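Local structure of fimbrial subunit type 1 (Actinomyces oris, 3UXF) at residues 137-142 and 154-159; 233-238 and 260-265; 381-386 and 440-445. The protein forms the shaft of the type 1 fimbriae on the bacterial surface as their major, repeating pilin subunit. All coordinates share one frame; numbering follows the deposited sequence.

Interaction 1 (137-142 and 154-159); sequences AYLVSE and DFVVTL
V140 makes a CH-pi contact with the F155 ring on one surface of an antiparallel beta hairpin, built from strands 136-144 and 155-159 in the N-terminal pilin domain. The branched top of V140 is the bump and the F155 ring is the flat surface it lies on. V140 CB sits over one face of the ring, 3.8 Å from its centroid and 19° off the ring normal. F155 holds CG between its own backbone N and carbonyl carbon (chi1 65°), which swings the ring over V140. The two side chains lie side by side and point the same way. V140 CG1 reaches the rim at F155 CZ, 3.6 Å away. Its other branch, CG2, turns to V157 CG1 at 3.8 Å, so V140 touches both F155 and V157. Farther along the same face, L159 CD2 comes obliquely to the Y138 ring and touches CE2 at 3.7 Å. The strand 170-176 packs against F155, V157 and L159 from the opposing sheet. The far end of Y138 is held by the backbone N of E134.

The other face carries A137, L139, V156 and T158. L139 CD1 reaches toward the partner strand, to V156 CG2, and helix 91-99 touches A137 and T158 there. Four backbone hydrogen bonds join the strands in the pairs Y138-V157 and V140-F155. In one of them V140 N donates to F155 O at 2.7 Å.

At the end of the ladder, a water accepts from the backbone N of E142 and lies within hydrogen-bonding distance of D154 OD1. The hydroxyl of S141 donates to the same carboxylate oxygen, with OG 2.8 Å from D154 OD1 and 37° out of the carboxylate plane.

Interaction 2 (233-238 and 260-265); sequences IKKEAL and LITAEG
This is a loop-on-strand contact made by van der Waals packing, partly buried at the edge of the middle part of the chain. K235 and L238, in the loop between strands 224-229 and 241-245, lie against T262 and its neighbours on strand 258-264. K235 runs across the strand. Its CE atom rests 3.6 Å from A263 C, on the backbone, and its CD lies near T262 CB. The chain bends at its last torsion (chi4 -74°), which turns NZ to E264. There NZ is 3.6 Å from E264 CG but 4.6 Å from E264 OE2, so the opposite charges are near without a salt bridge.

The loop makes a type I beta turn from K234 to A237, closed by A237 N to K234 O. The turn brings the K235 carbonyl over T262, where K235 O lies 3.5 Å from T262 CG2. The same methyl meets L238 CD1 tip to tip at 3.9 Å. L260 adds a looser apolar touch, with its CD2 4.3 Å from L238 CD1. L229 and A271, on the next strands of the same sheet as T262, also touch this loop. L229 meets both K235 and L238, and A271 packs on L238.

Interaction 3 (381-386 and 440-445); sequences ECTKTA and TDEDYY
E381 and Y445 form an antiparallel non-hydrogen-bonded pair between strands 376-385 and 444-451 in the prealbumin-like domain. The second segment enters its strand through a type I beta turn from T440 to D443, and T440 OG1 also forms an ST turn by accepting from E442 N.

Two backbone hydrogen bonds cross. C382 N donates to Y444 O at 3.0 Å, from well above the carbonyl plane. K384 N donates to D441 O at 2.9 Å, so the turn itself, and not only the strand, is tied to the neighbouring strand. The T440-D443 turn is braced from within by T440 N, which bonds to D443 OD2. That carboxylate also meets K436 in a salt bridge.

Apolar contact comes from three places. K384 CG is anti to its backbone N (chi1 -180°), which carries the chain over to Y444. There it crosses the ring obliquely, with K384 CD 3.6 Å from Y444 CZ. C382 SG touches Y444 CB. E381 lies alongside Y445, its carboxylate only 19° from the ring plane, and its CG is 3.7 Å from Y445 CE1.

The Y444 ring also makes a cation-pi contact with R466. A disulfide from C382 to C446 links the two strands covalently.

Three waters bridge the segments. One joins T383 OG1 to E442 OE2, while R392 also bonds that hydroxyl. Another links K384 O with D441 OD2. A third donates to E381 OE2 at 2.7 Å and to Y445 OH at 2.8 Å; this same hydroxyl is bonded to R426 O.

The three contacts follow one another along the chain and do not touch. Interactions 1 and 3 lie on opposite sides of the chain's centre, with centres about 59 Å apart; interaction 2 is nearer the centre. No strand is shared between them. Interaction 1 is the most buried, with a full backbone ladder and an apolar face turned to a second sheet. Interaction 3 has more exposed residues. It mixes two backbone bonds with three water bridges, and a disulfide links its strands. Interaction 2 has no hydrogen bond between its segments. Its loop rests on a strand through methyl groups and a lysine chain.

Interaction 1 (137-142 and 154-159)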
loop_
_atom_site.group_PDB
_atom_site.type_symbol
_atom_site.label_atom_id
_atom_site.label_comp_id
_atom_site.label_asym_id
_atom_site.label_seq_id
_atom_site.Cartn_x
_atom_site.Cartn_y
_atom_site.Cartn_z
ATOM N N ALA A 137 -33.924 17.420 -9.809
ATOM C CA ALA A 137 -32.994 16.314 -9.653
ATOM C C ALA A 137 -31.708 16.590 -10.419
ATOM O O ALA A 137 -31.729 17.177 -11.495
ATOM C CB ALA A 137 -33.628 15.018 -10.119
ATOM N N TYR A 138 -30.586 16.166 -9.851
ATOM C CA TYR A 138 -29.290 16.400 -10.469
ATOM C C TYR A 138 -28.437 15.149 -10.531
ATOM O O TYR A 138 -28.417 14.347 -9.601
ATOM C CB TYR A 138 -28.515 17.464 -9.690
ATOM C CG TYR A 138 -29.077 18.855 -9.815
ATOM C CD1 TYR A 138 -28.541 19.759 -10.714
ATOM C CD2 TYR A 138 -30.144 19.263 -9.030
ATOM C CE1 TYR A 138 -29.052 21.030 -10.833
ATOM C CE2 TYR A 138 -30.661 20.531 -9.143
ATOM C CZ TYR A 138 -30.113 21.411 -10.045
ATOM O OH TYR A 138 -30.625 22.678 -10.159
ATOM N N LEU A 139 -27.715 15.009 -11.634
ATOM C CA LEU A 139 -26.732 13.956 -11.780
ATOM C C LEU A 139 -25.419 14.592 -11.355
ATOM O O LEU A 139 -25.020 15.619 -11.895
ATOM C CB LEU A 139 -26.656 13.485 -13.227
ATOM C CG LEU A 139 -25.702 12.327 -13.515
ATOM C CD1 LEU A 139 -26.090 11.108 -12.703
ATOM C CD2 LEU A 139 -25.705 12.007 -15.001
ATOM N N VAL A 140 -24.763 13.994 -10.370
ATOM C CA VAL A 140 -23.529 14.545 -9.824
ATOM C C VAL A 140 -22.354 13.675 -10.216
ATOM O O VAL A 140 -22.364 12.461 -9.956
ATOM C CB VAL A 140 -23.610 14.647 -8.299
ATOM C CG1 VAL A 140 -22.354 15.342 -7.724
ATOM C CG2 VAL A 140 -24.901 15.391 -7.889
ATOM N N SER A 141 -21.349 14.280 -10.822
ATOM C CA SER A 141 -20.200 13.514 -11.292
ATOM C C SER A 141 -18.890 14.208 -10.930
ATOM O O SER A 141 -18.747 15.432 -11.043
ATOM C CB SER A 141 -20.312 13.323 -12.807
ATOM O OG SER A 141 -19.208 12.564 -13.293
ATOM N N GLU A 142 -17.903 13.423 -10.505
ATOM C CA GLU A 142 -16.589 13.988 -10.275
ATOM C C GLU A 142 -15.843 14.108 -11.594
ATOM O O GLU A 142 -15.518 13.101 -12.221
ATOM C CB GLU A 142 -15.802 13.093 -9.310
ATOM C CG GLU A 142 -14.464 13.655 -8.902
ATOM C CD GLU A 142 -13.823 12.833 -7.781
ATOM O OE1 GLU A 142 -14.541 12.390 -6.864
ATOM O OE2 GLU A 142 -12.591 12.662 -7.799
ATOM N N ASP A 154 -20.591 8.308 -9.652
ATOM C CA ASP A 154 -21.689 9.210 -10.041
ATOM C C ASP A 154 -22.936 8.869 -9.230
ATOM O O ASP A 154 -23.203 7.693 -8.893
ATOM C CB ASP A 154 -22.054 9.057 -11.520
ATOM C CG ASP A 154 -20.984 9.566 -12.483
ATOM O OD1 ASP A 154 -19.995 10.197 -12.072
ATOM O OD2 ASP A 154 -21.200 9.352 -13.696
ATOM N N PHE A 155 -23.770 9.878 -8.986
ATOM C CA PHE A 155 -24.978 9.620 -8.239
ATOM C C PHE A 155 -26.025 10.669 -8.571
ATOM O O PHE A 155 -25.704 11.695 -9.192
ATOM C CB PHE A 155 -24.690 9.556 -6.738
ATOM C CG PHE A 155 -24.213 10.853 -6.147
ATOM C CD1 PHE A 155 -25.112 11.721 -5.539
ATOM C CD2 PHE A 155 -22.865 11.195 -6.171
ATOM C CE1 PHE A 155 -24.690 12.909 -4.993
ATOM C CE2 PHE A 155 -22.432 12.372 -5.618
ATOM C CZ PHE A 155 -23.354 13.249 -5.023
ATOM N N VAL A 156 -27.270 10.364 -8.214
ATOM C CA VAL A 156 -28.387 11.267 -8.450
ATOM C C VAL A 156 -28.855 11.793 -7.107
ATOM O O VAL A 156 -28.967 11.024 -6.132
ATOM C CB VAL A 156 -29.530 10.535 -9.142
ATOM C CG1 VAL A 156 -30.779 11.440 -9.237
ATOM C CG2 VAL A 156 -29.103 10.090 -10.522
ATOM N N VAL A 157 -29.144 13.095 -7.041
ATOM C CA VAL A 157 -29.653 13.691 -5.824
ATOM C C VAL A 157 -30.891 14.517 -6.169
ATOM O O VAL A 157 -31.010 15.004 -7.302
ATOM C CB VAL A 157 -28.574 14.555 -5.172
ATOM C CG1 VAL A 157 -28.232 15.773 -6.016
ATOM C CG2 VAL A 157 -28.953 14.919 -3.747
ATOM N N THR A 158 -31.828 14.636 -5.232
ATOM C CA THR A 158 -32.953 15.533 -5.419
ATOM C C THR A 158 -32.834 16.710 -4.445
ATOM O O THR A 158 -32.412 16.524 -3.299
ATOM C CB THR A 158 -34.321 14.828 -5.203
ATOM O OG1 THR A 158 -34.467 14.307 -3.872
ATOM C CG2 THR A 158 -34.465 13.660 -6.157
ATOM N N LEU A 159 -33.217 17.892 -4.910
ATOM C CA LEU A 159 -33.391 19.059 -4.044
ATOM C C LEU A 159 -34.846 19.436 -4.175
ATOM O O LEU A 159 -35.275 19.849 -5.251
ATOM C CB LEU A 159 -32.593 20.221 -4.604
ATOM C CG LEU A 159 -31.087 20.357 -4.335
ATOM C CD1 LEU A 159 -30.334 19.201 -3.591
ATOM C CD2 LEU A 159 -30.298 21.041 -5.476
HETATM O O HOH W 1 -18.419 10.729 -10.025
#

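Interaction 2 (233-238 and 260-265)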
loop_
_atom_site.group_PDB
_atom_site.type_symbol
_atom_site.label_atom_id
_atom_site.label_comp_id
_atom_site.label_asym_id
_atom_site.label_seq_id
_atom_site.Cartn_x
_atom_site.Cartn_y
_atom_site.Cartn_z
ATOM N N ILE A 233 17.410 -3.328 -5.958
ATOM C CA ILE A 233 16.703 -4.512 -6.425
ATOM C C ILE A 233 17.105 -4.809 -7.873
ATOM O O ILE A 233 17.278 -3.886 -8.661
ATOM C CB ILE A 233 15.181 -4.244 -6.339
ATOM C CG1 ILE A 233 14.833 -4.131 -4.851
ATOM C CG2 ILE A 233 14.398 -5.363 -7.009
ATOM C CD1 ILE A 233 13.410 -3.542 -4.572
ATOM N N LYS A 234 17.250 -6.086 -8.196
ATOM C CA LYS A 234 17.551 -6.503 -9.568
ATOM C C LYS A 234 16.272 -6.393 -10.402
ATOM O O LYS A 234 15.406 -7.264 -10.367
ATOM C CB LYS A 234 18.105 -7.930 -9.593
ATOM C CG LYS A 234 19.453 -8.091 -8.923
ATOM C CD LYS A 234 19.969 -9.509 -9.178
ATOM C CE LYS A 234 21.303 -9.737 -8.471
ATOM N NZ LYS A 234 22.331 -8.863 -9.071
ATOM N N LYS A 235 16.152 -5.326 -11.179
ATOM C CA LYS A 235 14.886 -5.149 -11.894
ATOM C C LYS A 235 14.657 -6.147 -13.013
ATOM O O LYS A 235 13.526 -6.380 -13.434
ATOM C CB LYS A 235 14.761 -3.717 -12.389
ATOM C CG LYS A 235 15.591 -3.430 -13.637
ATOM C CD LYS A 235 15.399 -1.993 -14.032
ATOM C CE LYS A 235 15.651 -1.712 -15.510
ATOM N NZ LYS A 235 17.113 -1.757 -15.789
ATOM N N GLU A 236 15.731 -6.812 -13.449
ATOM C CA GLU A 236 15.647 -7.829 -14.491
ATOM C C GLU A 236 15.270 -9.207 -13.951
ATOM O O GLU A 236 15.173 -10.164 -14.691
ATOM C CB GLU A 236 16.988 -7.916 -15.266
ATOM C CG GLU A 236 18.126 -8.706 -14.561
ATOM C CD GLU A 236 18.798 -7.974 -13.414
ATOM O OE1 GLU A 236 18.499 -6.786 -13.189
ATOM O OE2 GLU A 236 19.699 -8.603 -12.815
ATOM N N ALA A 237 15.021 -9.327 -12.640
ATOM C CA ALA A 237 14.747 -10.640 -12.071
ATOM C C ALA A 237 13.637 -10.599 -11.051
ATOM O O ALA A 237 13.808 -11.044 -9.911
ATOM C CB ALA A 237 16.012 -11.239 -11.433
ATOM N N LEU A 238 12.488 -10.100 -11.487
ATOM C CA LEU A 238 11.340 -9.925 -10.584
ATOM C C LEU A 238 10.382 -11.123 -10.567
ATOM O O LEU A 238 9.478 -11.187 -9.705
ATOM C CB LEU A 238 10.594 -8.650 -11.008
ATOM C CG LEU A 238 11.328 -7.339 -10.724
ATOM C CD1 LEU A 238 10.620 -6.201 -11.514
ATOM C CD2 LEU A 238 11.456 -7.023 -9.227
ATOM N N LEU A 260 5.171 -7.354 -18.377
ATOM C CA LEU A 260 5.999 -6.646 -17.402
ATOM C C LEU A 260 6.946 -5.749 -18.182
ATOM O O LEU A 260 7.639 -6.233 -19.081
ATOM C CB LEU A 260 6.843 -7.600 -16.551
ATOM C CG LEU A 260 7.915 -6.931 -15.666
ATOM C CD1 LEU A 260 7.368 -6.025 -14.561
ATOM C CD2 LEU A 260 8.796 -8.006 -14.997
ATOM N N ILE A 261 6.936 -4.456 -17.872
ATOM C CA ILE A 261 7.852 -3.501 -18.509
ATOM C C ILE A 261 8.725 -2.855 -17.448
ATOM O O ILE A 261 8.189 -2.169 -16.581
ATOM C CB ILE A 261 7.061 -2.422 -19.242
ATOM C CG1 ILE A 261 6.095 -3.094 -20.217
ATOM C CG2 ILE A 261 7.997 -1.425 -19.960
ATOM C CD1 ILE A 261 4.965 -2.185 -20.626
ATOM N N THR A 262 10.044 -3.066 -17.476
ATOM C CA THR A 262 10.899 -2.381 -16.510
ATOM C C THR A 262 11.715 -1.306 -17.197
ATOM O O THR A 262 11.919 -1.343 -18.421
ATOM C CB THR A 262 11.879 -3.307 -15.751
ATOM O OG1 THR A 262 12.710 -4.026 -16.684
ATOM C CG2 THR A 262 11.120 -4.317 -14.911
ATOM N N ALA A 263 12.185 -0.346 -16.411
ATOM C CA ALA A 263 12.931 0.784 -16.985
ATOM C C ALA A 263 13.851 1.371 -15.925
ATOM O O ALA A 263 13.512 1.412 -14.739
ATOM C CB ALA A 263 11.982 1.852 -17.533
ATOM N N GLU A 264 15.007 1.868 -16.365
ATOM C CA GLU A 264 15.878 2.612 -15.487
ATOM C C GLU A 264 15.297 3.990 -15.185
ATOM O O GLU A 264 14.751 4.663 -16.052
ATOM C CB GLU A 264 17.236 2.769 -16.165
ATOM C CG GLU A 264 18.188 1.628 -15.958
ATOM C CD GLU A 264 19.418 2.102 -15.215
ATOM O OE1 GLU A 264 20.217 2.847 -15.832
ATOM O OE2 GLU A 264 19.559 1.767 -14.010
ATOM N N GLY A 265 15.450 4.436 -13.951
ATOM C CA GLY A 265 14.996 5.738 -13.575
ATOM C C GLY A 265 16.132 6.575 -13.017
ATOM O O GLY A 265 17.317 6.159 -12.998
#

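Interaction 3 (381-386 and 440-445)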
loop_
_atom_site.group_PDB
_atom_site.type_symbol
_atom_site.label_atom_id
_atom_site.label_comp_id
_atom_site.label_asym_id
_atom_site.label_seq_id
_atom_site.Cartn_x
_atom_site.Cartn_y
_atom_site.Cartn_z
ATOM N N GLU A 381 18.620 -17.252 14.137
ATOM C CA GLU A 381 17.419 -16.834 14.854
ATOM C C GLU A 381 17.267 -17.797 16.022
ATOM O O GLU A 381 17.636 -18.959 15.898
ATOM C CB GLU A 381 16.200 -16.846 13.951
ATOM C CG GLU A 381 16.218 -15.647 12.984
ATOM C CD GLU A 381 15.033 -15.588 12.038
ATOM O OE1 GLU A 381 14.506 -16.630 11.616
ATOM O OE2 GLU A 381 14.622 -14.474 11.706
ATOM N N CYS A 382 16.800 -17.324 17.175
ATOM C CA CYS A 382 16.726 -18.229 18.335
ATOM C C CYS A 382 15.662 -17.775 19.297
ATOM O O CYS A 382 15.201 -16.641 19.261
ATOM C CB CYS A 382 18.058 -18.315 19.085
ATOM S SG CYS A 382 18.542 -16.692 19.768
ATOM N N THR A 383 15.310 -18.700 20.185
ATOM C CA THR A 383 14.386 -18.414 21.257
ATOM C C THR A 383 15.211 -18.392 22.532
ATOM O O THR A 383 15.924 -19.369 22.840
ATOM C CB THR A 383 13.381 -19.544 21.343
ATOM O OG1 THR A 383 12.595 -19.557 20.146
ATOM C CG2 THR A 383 12.463 -19.323 22.570
ATOM N N LYS A 384 15.176 -17.275 23.246
ATOM C CA LYS A 384 15.881 -17.143 24.521
ATOM C C LYS A 384 15.143 -18.001 25.527
ATOM O O LYS A 384 13.902 -18.026 25.552
ATOM C CB LYS A 384 15.857 -15.680 24.958
ATOM C CG LYS A 384 16.544 -15.336 26.260
ATOM C CD LYS A 384 16.553 -13.826 26.397
ATOM C CE LYS A 384 16.481 -13.366 27.831
ATOM N NZ LYS A 384 17.760 -13.601 28.524
ATOM N N THR A 385 15.908 -18.749 26.319
ATOM C CA THR A 385 15.312 -19.599 27.343
ATOM C C THR A 385 16.081 -19.469 28.651
ATOM O O THR A 385 17.114 -18.828 28.735
ATOM C CB THR A 385 15.375 -21.066 26.973
ATOM O OG1 THR A 385 16.756 -21.462 26.928
ATOM C CG2 THR A 385 14.678 -21.346 25.632
ATOM N N ALA A 386 15.523 -20.085 29.682
ATOM C CA ALA A 386 16.114 -20.049 31.002
ATOM C C ALA A 386 17.518 -20.618 30.996
ATOM O O ALA A 386 18.347 -20.226 31.803
ATOM C CB ALA A 386 15.243 -20.867 31.940
ATOM N N THR A 440 8.493 -11.221 22.083
ATOM C CA THR A 440 8.567 -12.359 22.966
ATOM C C THR A 440 9.975 -12.930 22.960
ATOM O O THR A 440 10.853 -12.446 22.237
ATOM C CB THR A 440 7.654 -13.463 22.513
ATOM O OG1 THR A 440 8.198 -14.115 21.357
ATOM C CG2 THR A 440 6.257 -12.912 22.148
ATOM N N ASP A 441 10.155 -13.974 23.735
ATOM C CA ASP A 441 11.482 -14.602 23.770
ATOM C C ASP A 441 11.811 -15.261 22.432
ATOM O O ASP A 441 12.959 -15.670 22.238
ATOM C CB ASP A 441 11.566 -15.644 24.886
ATOM C CG ASP A 441 11.738 -15.030 26.230
ATOM O OD1 ASP A 441 12.259 -13.886 26.314
ATOM O OD2 ASP A 441 11.339 -15.709 27.202
ATOM N N GLU A 442 10.839 -15.377 21.523
ATOM C CA GLU A 442 11.146 -15.936 20.211
ATOM C C GLU A 442 11.808 -14.898 19.289
ATOM O O GLU A 442 12.380 -15.256 18.252
ATOM C CB GLU A 442 9.914 -16.512 19.541
ATOM C CG GLU A 442 9.397 -17.743 20.277
ATOM C CD GLU A 442 8.244 -18.396 19.569
ATOM O OE1 GLU A 442 7.506 -17.695 18.837
ATOM O OE2 GLU A 442 8.076 -19.620 19.753
ATOM N N ASP A 443 11.757 -13.629 19.672
ATOM C CA ASP A 443 12.176 -12.523 18.777
ATOM C C ASP A 443 13.628 -12.129 19.045
ATOM O O ASP A 443 13.932 -10.997 19.407
ATOM C CB ASP A 443 11.257 -11.326 18.964
ATOM C CG ASP A 443 9.840 -11.623 18.525
ATOM O OD1 ASP A 443 9.640 -12.159 17.415
ATOM O OD2 ASP A 443 8.903 -11.353 19.303
ATOM N N TYR A 444 14.532 -13.090 18.845
ATOM C CA TYR A 444 15.959 -12.877 19.076
ATOM C C TYR A 444 16.811 -13.408 17.931
ATOM O O TYR A 444 16.417 -14.338 17.213
ATOM C CB TYR A 444 16.397 -13.574 20.357
ATOM C CG TYR A 444 16.145 -12.779 21.602
ATOM C CD1 TYR A 444 17.049 -11.828 22.020
ATOM C CD2 TYR A 444 15.026 -13.031 22.392
ATOM C CE1 TYR A 444 16.839 -11.108 23.157
ATOM C CE2 TYR A 444 14.809 -12.298 23.554
ATOM C CZ TYR A 444 15.735 -11.361 23.929
ATOM O OH TYR A 444 15.552 -10.627 25.093
ATOM N N TYR A 445 17.997 -12.828 17.804
ATOM C CA TYR A 445 19.097 -13.519 17.145
ATOM C C TYR A 445 20.031 -14.068 18.226
ATOM O O TYR A 445 19.957 -13.639 19.377
ATOM C CB TYR A 445 19.888 -12.515 16.304
ATOM C CG TYR A 445 19.091 -11.986 15.148
ATOM C CD1 TYR A 445 18.574 -12.857 14.189
ATOM C CD2 TYR A 445 18.864 -10.626 14.990
ATOM C CE1 TYR A 445 17.821 -12.367 13.101
ATOM C CE2 TYR A 445 18.114 -10.113 13.907
ATOM C CZ TYR A 445 17.603 -11.003 12.960
ATOM O OH TYR A 445 16.838 -10.525 11.907
HETATM O O HOH W 2 14.474 -11.910 12.551
HETATM O O HOH W 3 10.491 -21.319 20.108
HETATM O O HOH W 4 13.248 -17.120 28.509
#